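Local coordinates for caspase-1 (Spodoptera frugiperda, PDB 1M72) that cleaves proteins as an apoptotic cysteine protease of the caspase family, active as a two-fold heterotetramer built from two large and two small subunits, at the interface of chains A and B. Residues are numbered along the deposited sequence; one frame, centred on the assembly and turned at random. Chains: chain A/B, Caspase-1.

Contact 1: the interface of chains A and B. Residues chain A 12-15, 132, 139; chain B 159-161.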
# COMPACT_ATOMS: atom_id res chain seq x y z
N ARG A 12 -15.37 -10.88 -19.47
CA ARG A 12 -14.66 -10.52 -20.75
C ARG A 12 -13.51 -11.52 -20.90
O ARG A 12 -13.31 -12.32 -19.99
CB ARG A 12 -14.11 -9.05 -20.70
N VAL A 13 -12.76 -11.50 -22.00
CA VAL A 13 -11.69 -12.49 -22.12
C VAL A 13 -10.30 -12.00 -22.59
O VAL A 13 -10.16 -11.30 -23.59
CB VAL A 13 -12.17 -13.68 -23.00
N ALA A 14 -9.29 -12.40 -21.83
CA ALA A 14 -7.91 -12.03 -22.13
C ALA A 14 -7.05 -13.28 -22.13
O ALA A 14 -7.44 -14.33 -21.62
CB ALA A 14 -7.38 -11.03 -21.08
N ARG A 15 -5.87 -13.16 -22.72
CA ARG A 15 -4.95 -14.29 -22.75
C ARG A 15 -4.43 -14.55 -21.32
O ARG A 15 -4.10 -13.62 -20.57
CB ARG A 15 -3.77 -14.01 -23.69
CG ARG A 15 -2.83 -15.22 -23.87
CD ARG A 15 -1.53 -14.85 -24.62
NE ARG A 15 -1.74 -14.35 -25.99
CZ ARG A 15 -0.79 -13.75 -26.72
NH1 ARG A 15 0.43 -13.55 -26.22
NH2 ARG A 15 -1.07 -13.34 -27.95
N ALA A 132 -7.65 -4.30 -16.22
CA ALA A 132 -7.75 -5.46 -17.11
C ALA A 132 -8.83 -5.31 -18.20
O ALA A 132 -8.60 -5.69 -19.36
CB ALA A 132 -7.99 -6.76 -16.28
N ALA A 139 -3.59 -7.94 -18.83
CA ALA A 139 -4.36 -8.69 -17.86
C ALA A 139 -3.51 -9.83 -17.26
O ALA A 139 -2.82 -10.59 -17.98
CB ALA A 139 -5.62 -9.22 -18.52
N ILE B 159 -12.52 -10.24 -15.06
CA ILE B 159 -12.31 -10.59 -16.46
C ILE B 159 -11.85 -12.04 -16.46
O ILE B 159 -11.16 -12.47 -15.54
CB ILE B 159 -11.21 -9.73 -17.12
CG1 ILE B 159 -11.03 -10.18 -18.59
CG2 ILE B 159 -9.89 -9.91 -16.36
CD1 ILE B 159 -10.08 -9.30 -19.44
N THR B 160 -12.21 -12.78 -17.50
CA THR B 160 -11.83 -14.18 -17.63
C THR B 160 -10.51 -14.28 -18.39
O THR B 160 -10.33 -13.59 -19.40
CB THR B 160 -12.93 -14.99 -18.35
OG1 THR B 160 -14.15 -14.89 -17.61
CG2 THR B 160 -12.57 -16.48 -18.46
N LEU B 161 -9.57 -15.07 -17.89
CA LEU B 161 -8.29 -15.26 -18.59
C LEU B 161 -8.35 -16.67 -19.19
O LEU B 161 -8.74 -17.62 -18.49
CB LEU B 161 -7.10 -15.15 -17.60
CG LEU B 161 -6.87 -13.83 -16.81
CD1 LEU B 161 -5.47 -13.78 -16.20
CD2 LEU B 161 -7.02 -12.65 -17.75

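Contact 2: the interface of chains A and B. Residues chain A 174-177, 261; chain B 233-234, 250.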
# COMPACT_ATOMS: atom_id res chain seq x y z
N TYR A 174 -9.61 -19.00 -15.94
CA TYR A 174 -9.86 -18.42 -14.60
C TYR A 174 -10.12 -16.91 -14.58
O TYR A 174 -9.57 -16.15 -15.39
CB TYR A 174 -8.78 -18.83 -13.56
CG TYR A 174 -7.42 -18.21 -13.74
CD1 TYR A 174 -7.09 -17.00 -13.12
CD2 TYR A 174 -6.45 -18.81 -14.56
CE1 TYR A 174 -5.83 -16.42 -13.31
CE2 TYR A 174 -5.21 -18.25 -14.75
CZ TYR A 174 -4.90 -17.05 -14.13
OH TYR A 174 -3.67 -16.48 -14.35
N ARG A 175 -11.00 -16.49 -13.68
CA ARG A 175 -11.36 -15.08 -13.55
C ARG A 175 -10.65 -14.29 -12.46
O ARG A 175 -10.51 -14.77 -11.33
CB ARG A 175 -12.87 -14.93 -13.37
CG ARG A 175 -13.60 -15.18 -14.68
CD ARG A 175 -15.07 -15.34 -14.51
NE ARG A 175 -15.67 -14.24 -13.77
CZ ARG A 175 -15.76 -12.97 -14.18
NH1 ARG A 175 -15.30 -12.58 -15.38
NH2 ARG A 175 -16.34 -12.11 -13.36
N ILE A 176 -10.22 -13.07 -12.81
CA ILE A 176 -9.55 -12.15 -11.89
C ILE A 176 -10.22 -10.78 -11.80
O ILE A 176 -10.92 -10.35 -12.72
CB ILE A 176 -8.08 -11.90 -12.30
CG1 ILE A 176 -8.02 -11.02 -13.56
CG2 ILE A 176 -7.40 -13.22 -12.53
CD1 ILE A 176 -6.57 -10.59 -13.91
N PRO A 177 -10.00 -10.06 -10.67
CA PRO A 177 -10.62 -8.73 -10.53
C PRO A 177 -9.88 -7.80 -11.53
O PRO A 177 -8.67 -7.95 -11.72
CB PRO A 177 -10.35 -8.35 -9.05
CG PRO A 177 -9.96 -9.67 -8.39
CD PRO A 177 -9.25 -10.45 -9.47
N ARG A 261 0.59 -11.92 -7.00
CA ARG A 261 1.71 -12.84 -7.13
C ARG A 261 2.99 -12.06 -6.87
O ARG A 261 2.99 -10.83 -6.90
CB ARG A 261 1.78 -13.46 -8.54
CG ARG A 261 0.46 -14.13 -9.03
CD ARG A 261 0.60 -14.67 -10.46
NE ARG A 261 -0.68 -14.98 -11.09
CZ ARG A 261 -1.50 -15.97 -10.73
NH1 ARG A 261 -1.21 -16.80 -9.75
NH2 ARG A 261 -2.65 -16.12 -11.36
N ALA B 233 -8.65 -12.76 -4.79
CA ALA B 233 -8.82 -12.47 -6.21
C ALA B 233 -9.25 -13.62 -7.04
O ALA B 233 -9.93 -13.41 -8.06
CB ALA B 233 -7.48 -11.90 -6.83
N LEU B 234 -8.79 -14.83 -6.68
CA LEU B 234 -9.11 -16.03 -7.45
C LEU B 234 -10.21 -16.94 -6.95
O LEU B 234 -11.04 -17.39 -7.74
CB LEU B 234 -7.87 -16.90 -7.65
CG LEU B 234 -6.64 -16.24 -8.26
CD1 LEU B 234 -5.51 -17.27 -8.30
CD2 LEU B 234 -6.94 -15.71 -9.64
N LYS B 250 -16.10 -9.54 -8.48
CA LYS B 250 -14.76 -9.87 -7.97
C LYS B 250 -14.26 -8.81 -7.01
O LYS B 250 -14.86 -7.73 -6.87
CB LYS B 250 -13.80 -9.96 -9.14
CG LYS B 250 -14.25 -10.95 -10.19
CD LYS B 250 -14.15 -12.37 -9.66
CE LYS B 250 -12.69 -12.88 -9.76
NZ LYS B 250 -12.54 -14.10 -8.95
O HOH W 1 -10.46 -17.32 -10.42

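Contact 3: the interface of chains A and B. Residues chain A 158-161, 237; chain B 173-175.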
# COMPACT_ATOMS: atom_id res chain seq x y z
N GLY A 158 10.46 13.38 12.68
CA GLY A 158 11.14 12.14 13.04
C GLY A 158 11.34 11.96 14.53
O GLY A 158 10.97 12.82 15.31
N ILE A 159 11.88 10.80 14.91
CA ILE A 159 12.22 10.52 16.31
C ILE A 159 13.59 9.80 16.35
O ILE A 159 13.96 9.10 15.41
CB ILE A 159 11.16 9.64 16.98
CG1 ILE A 159 11.46 9.53 18.48
CG2 ILE A 159 11.14 8.27 16.34
CD1 ILE A 159 10.31 8.97 19.33
N THR A 160 14.33 9.98 17.45
CA THR A 160 15.65 9.37 17.62
C THR A 160 15.48 8.12 18.43
O THR A 160 14.84 8.16 19.48
CB THR A 160 16.61 10.32 18.39
OG1 THR A 160 16.90 11.45 17.57
CG2 THR A 160 17.93 9.61 18.74
N LEU A 161 16.02 7.00 17.92
CA LEU A 161 15.99 5.71 18.61
C LEU A 161 17.36 5.60 19.24
O LEU A 161 18.38 5.78 18.57
CB LEU A 161 15.77 4.55 17.64
CG LEU A 161 14.38 4.51 16.99
CD1 LEU A 161 14.22 3.26 16.21
CD2 LEU A 161 13.33 4.63 18.07
N GLU A 237 17.81 13.00 5.77
CA GLU A 237 17.29 13.90 6.77
C GLU A 237 17.49 15.30 6.15
O GLU A 237 18.57 15.59 5.62
CB GLU A 237 18.06 13.73 8.08
CG GLU A 237 17.60 14.69 9.14
CD GLU A 237 18.23 14.44 10.49
OE1 GLU A 237 17.70 13.59 11.23
OE2 GLU A 237 19.26 15.09 10.80
N SER B 173 22.65 5.36 18.07
CA SER B 173 21.33 5.97 18.01
C SER B 173 21.11 6.33 16.55
O SER B 173 22.06 6.67 15.84
CB SER B 173 21.27 7.23 18.89
OG SER B 173 21.83 8.35 18.22
N TYR B 174 19.87 6.19 16.10
CA TYR B 174 19.55 6.56 14.72
C TYR B 174 18.13 7.11 14.72
O TYR B 174 17.33 6.84 15.63
CB TYR B 174 19.74 5.35 13.75
CG TYR B 174 18.86 4.16 14.03
CD1 TYR B 174 17.58 4.05 13.46
CD2 TYR B 174 19.29 3.13 14.88
CE1 TYR B 174 16.76 2.93 13.73
CE2 TYR B 174 18.49 2.02 15.15
CZ TYR B 174 17.23 1.92 14.58
OH TYR B 174 16.45 0.79 14.83
N ARG B 175 17.83 7.92 13.70
CA ARG B 175 16.52 8.56 13.59
C ARG B 175 15.67 8.00 12.49
O ARG B 175 16.17 7.71 11.40
CB ARG B 175 16.67 10.07 13.38
CG ARG B 175 16.96 10.74 14.67
CD ARG B 175 17.50 12.13 14.47
NE ARG B 175 16.65 12.90 13.57
CZ ARG B 175 15.48 13.44 13.89
NH1 ARG B 175 14.96 13.30 15.10
NH2 ARG B 175 14.83 14.13 12.95

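Contact 4: the interface of chains A and B. Residues chain A 156, 189, 192; chain B 179.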
# COMPACT_ATOMS: atom_id res chain seq x y z
N ASP A 156 7.41 15.60 8.90
CA ASP A 156 7.71 14.50 9.81
C ASP A 156 9.04 14.89 10.46
O ASP A 156 10.12 14.81 9.82
CB ASP A 156 7.87 13.20 9.01
CG ASP A 156 8.02 11.97 9.90
OD1 ASP A 156 8.65 12.08 10.98
OD2 ASP A 156 7.51 10.88 9.50
N VAL A 189 4.06 9.56 2.29
CA VAL A 189 2.75 9.30 2.87
C VAL A 189 1.72 10.41 2.59
O VAL A 189 2.09 11.61 2.59
CB VAL A 189 2.92 9.18 4.40
CG1 VAL A 189 1.65 9.51 5.09
CG2 VAL A 189 3.40 7.78 4.74
N TYR A 192 1.84 14.47 3.20
CA TYR A 192 3.24 14.92 3.43
C TYR A 192 4.13 15.40 2.31
O TYR A 192 3.96 15.01 1.15
CB TYR A 192 4.02 13.84 4.19
CG TYR A 192 3.52 13.70 5.59
CD1 TYR A 192 2.22 13.26 5.82
CD2 TYR A 192 4.28 14.15 6.67
CE1 TYR A 192 1.67 13.28 7.10
CE2 TYR A 192 3.74 14.18 7.96
CZ TYR A 192 2.42 13.75 8.17
OH TYR A 192 1.83 13.85 9.42
N HIS B 179 6.17 8.43 10.89
CA HIS B 179 5.13 7.72 10.12
C HIS B 179 5.59 6.40 9.55
O HIS B 179 4.83 5.75 8.81
CB HIS B 179 4.65 8.55 8.96
CG HIS B 179 3.76 9.65 9.37
ND1 HIS B 179 2.40 9.47 9.56
CD2 HIS B 179 4.04 10.93 9.73
CE1 HIS B 179 1.89 10.60 10.03
NE2 HIS B 179 2.86 11.50 10.15

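Contact 1: the interface of chains A and B
A small intermolecular parallel sheet joins strand 13-15 and the preceding A:Arg12 of one caspase to strand 159-162 of the other, which follows the catalytic cysteine loop; A:Val13 pairs with B:Thr160 and A:Ala14 with B:Leu161. The backbone of B:Thr160 is held at both ends. The amide B:Thr160 N donates to the carbonyl O of A:Arg12 at 2.8 Å, tilted 32° from the carbonyl plane. The carbonyl B:Thr160 O accepts the amide N of A:Ala14 at 2.9 Å, nearly in line with the C=O bond. Beside this pairing, the methyl CB of A:Ala14 fits between two branched side chains, touching B:Ile159 CD1 at 3.6 Å and reaching the B:Leu161 methyl at CD2 as well. B:Ile159 has CG1 opposite its backbone N (chi1 179°), and CG1-CD1 thereby runs over the N-terminal strand, CG1 resting against the A:Arg12 backbone. The other branch, B:Ile159 CG2, takes the crowded position between N and carbonyl carbon and meets A:Ala132 CB at 3.7 Å. The CD2 methyl of B:Leu161 also touches A:Ala139 CB, at 3.8 Å; the two alanine methyls approach it from neighbouring directions. The side chain of A:Arg12 is modelled only to CB, which lies 3.9 Å from B:Ile159 CG1.

Contact 2: the interface of chains A and B
At the apolar centre, the CD2 methyl of B:Leu234 meets both A:Tyr174 and A:Ile176. B:Leu234 CD2 lies 3.7 Å from A:Tyr174 CD1, the leucine side chain running obliquely to the phenol. B:Leu234 CD2 is also in contact with A:Ile176 CG2 at 3.8 Å, and here the two side chains lie alongside one another and point the same way. A second apolar pair adjoins it: the A:Pro177 ring sets its CG-CD edge tightly on the methyl of B:Ala233, A:Pro177 CD being 3.5 Å from B:Ala233 CB. The other end of this proline, CA and CB, packs on CB of B:Lys250. The lysine leads to the polar rim. Bends at chi2 (-69°) and chi3 (-81°) fold its chain back across A:Arg175 and bring the ammonium to the carbonyl O of B:Ala233, where B:Lys250 NZ bonds at 2.8 Å from above the carbonyl plane. Across the interface, the bond from B:Lys250 NZ to A:Arg175 O, at 3.2 Å, is weak. A:Arg175 O is also bound at 2.7 Å by water 1, which links it to the carbonyl O of B:Leu234. An ammonium beside carbonyls at a helix C-terminus would probably be favoured by the helix dipole. In the caspase fold, the patch joins strand 174-176 and A:Pro177 to the last residues of helix 221-235 and to the loop that leads into strand 254-257 of the partner.

Contact 3: the interface of chains A and B
Two side chains, B:Arg175 and A:Glu237, cross at about a right angle beside an antiparallel pairing of caspase active-site loop segments: strand 159-162, downstream of the catalytic cysteine, and strand 173-176 of the other chain. The guanidinium turns an edge to the glutamate. B:Arg175 NE donates to A:Glu237 OE1 at 2.7 Å in a nearly straight salt bridge, with OE1 in the guanidinium plane and met almost along its C-O axis, although the carboxylate plane is rotated 63° from that of the guanidinium. B:Arg175 NH2 adds a weak bond to A:Glu237 OE1, at 3.4 Å. The bend at chi3 (51°) swings the B:Arg175 head to this place, after its aliphatic part has passed obliquely over A:Thr160, with A:Thr160 CA 3.5 Å from B:Arg175 CG. The threonine hydroxyl OG1 sits at the guanidinium edge, in its plane. On the neighbouring pair, A:Leu161 lies over the phenol face of B:Tyr174. Its CB stands above the ring centre, while A:Leu161 CD1 extends obliquely towards the outer end and touches B:Tyr174 CE1 at 3.6 Å. B:Tyr174 carries CG between backbone N and carbonyl carbon (chi1 61°), which turns its ring to this leucine. The same two residues pair through their backbones, A:Leu161 N giving a nearly straight bond of 2.6 Å to B:Tyr174 O, and B:Tyr174 N returning one of 2.9 Å to A:Leu161 O.

Contact 4: the interface of chains A and B
B:His179, in a loop of the small-subunit part, enters a site between A:Asp156 and A:Tyr192 of the partner, close to its active site; A:Asp156 belongs to the loop that follows the QACQG caspase motif with the catalytic cysteine. The histidine is held by hydrogen bonds through both its backbone and its ring. The amide N of B:His179 donates to the carboxylate O of A:Asp156, OD2, at 3.1 Å, arriving on the syn side and somewhat out of the carboxylate plane. B:His179 carries CG opposite its carbonyl carbon (chi1 -75°), which sends the imidazole towards the phenol. There B:His179 NE2 donates to the phenol OH of A:Tyr192 at 2.7 Å; this bond is strongly bent, since the oxygen lies far out of the ring plane. The aromatic contact goes with it. The imidazole and phenol rings meet edge to face, centroids 4.4 Å apart and planes 60° from one another, and the side chains cross at roughly a right angle. B:His179 CD2 also packs near the phenol carbon A:Tyr192 CZ, at 3.6 Å. A:Asp156 OD2 lies 4.7 Å from B:His179 NE2, not in contact, and the carboxylate would tend to favour a protonated imidazole, though the charge is not visible. The side chains of A:Asp156 and B:His179 run past each other in opposite directions, carboxylate and ring planes 77° apart, and A:Asp156 OD2 sits in the plane of the B:His179 ring at its edge, 3.5 Å from B:His179 CD2.

Contacts 1 and 2 lie about 10 Å apart and contacts 3 and 4 about 14 Å apart, while contacts 1 and 3 are some 47 Å from each other, all between centres of C-alpha atoms. Each contact recurs with the chains exchanged, so both ends of the interface carry all four. Strand 159-162 comes from B in contact 1 and from A in contact 3; the two-fold axis thus places each copy between the N-terminal strand and the 173-176 segment of its partner, a segment shared with contact 2. Contact 4, about 10 Å from A:Cys150, extends this support, so dimerisation probably helps order the active-site loops.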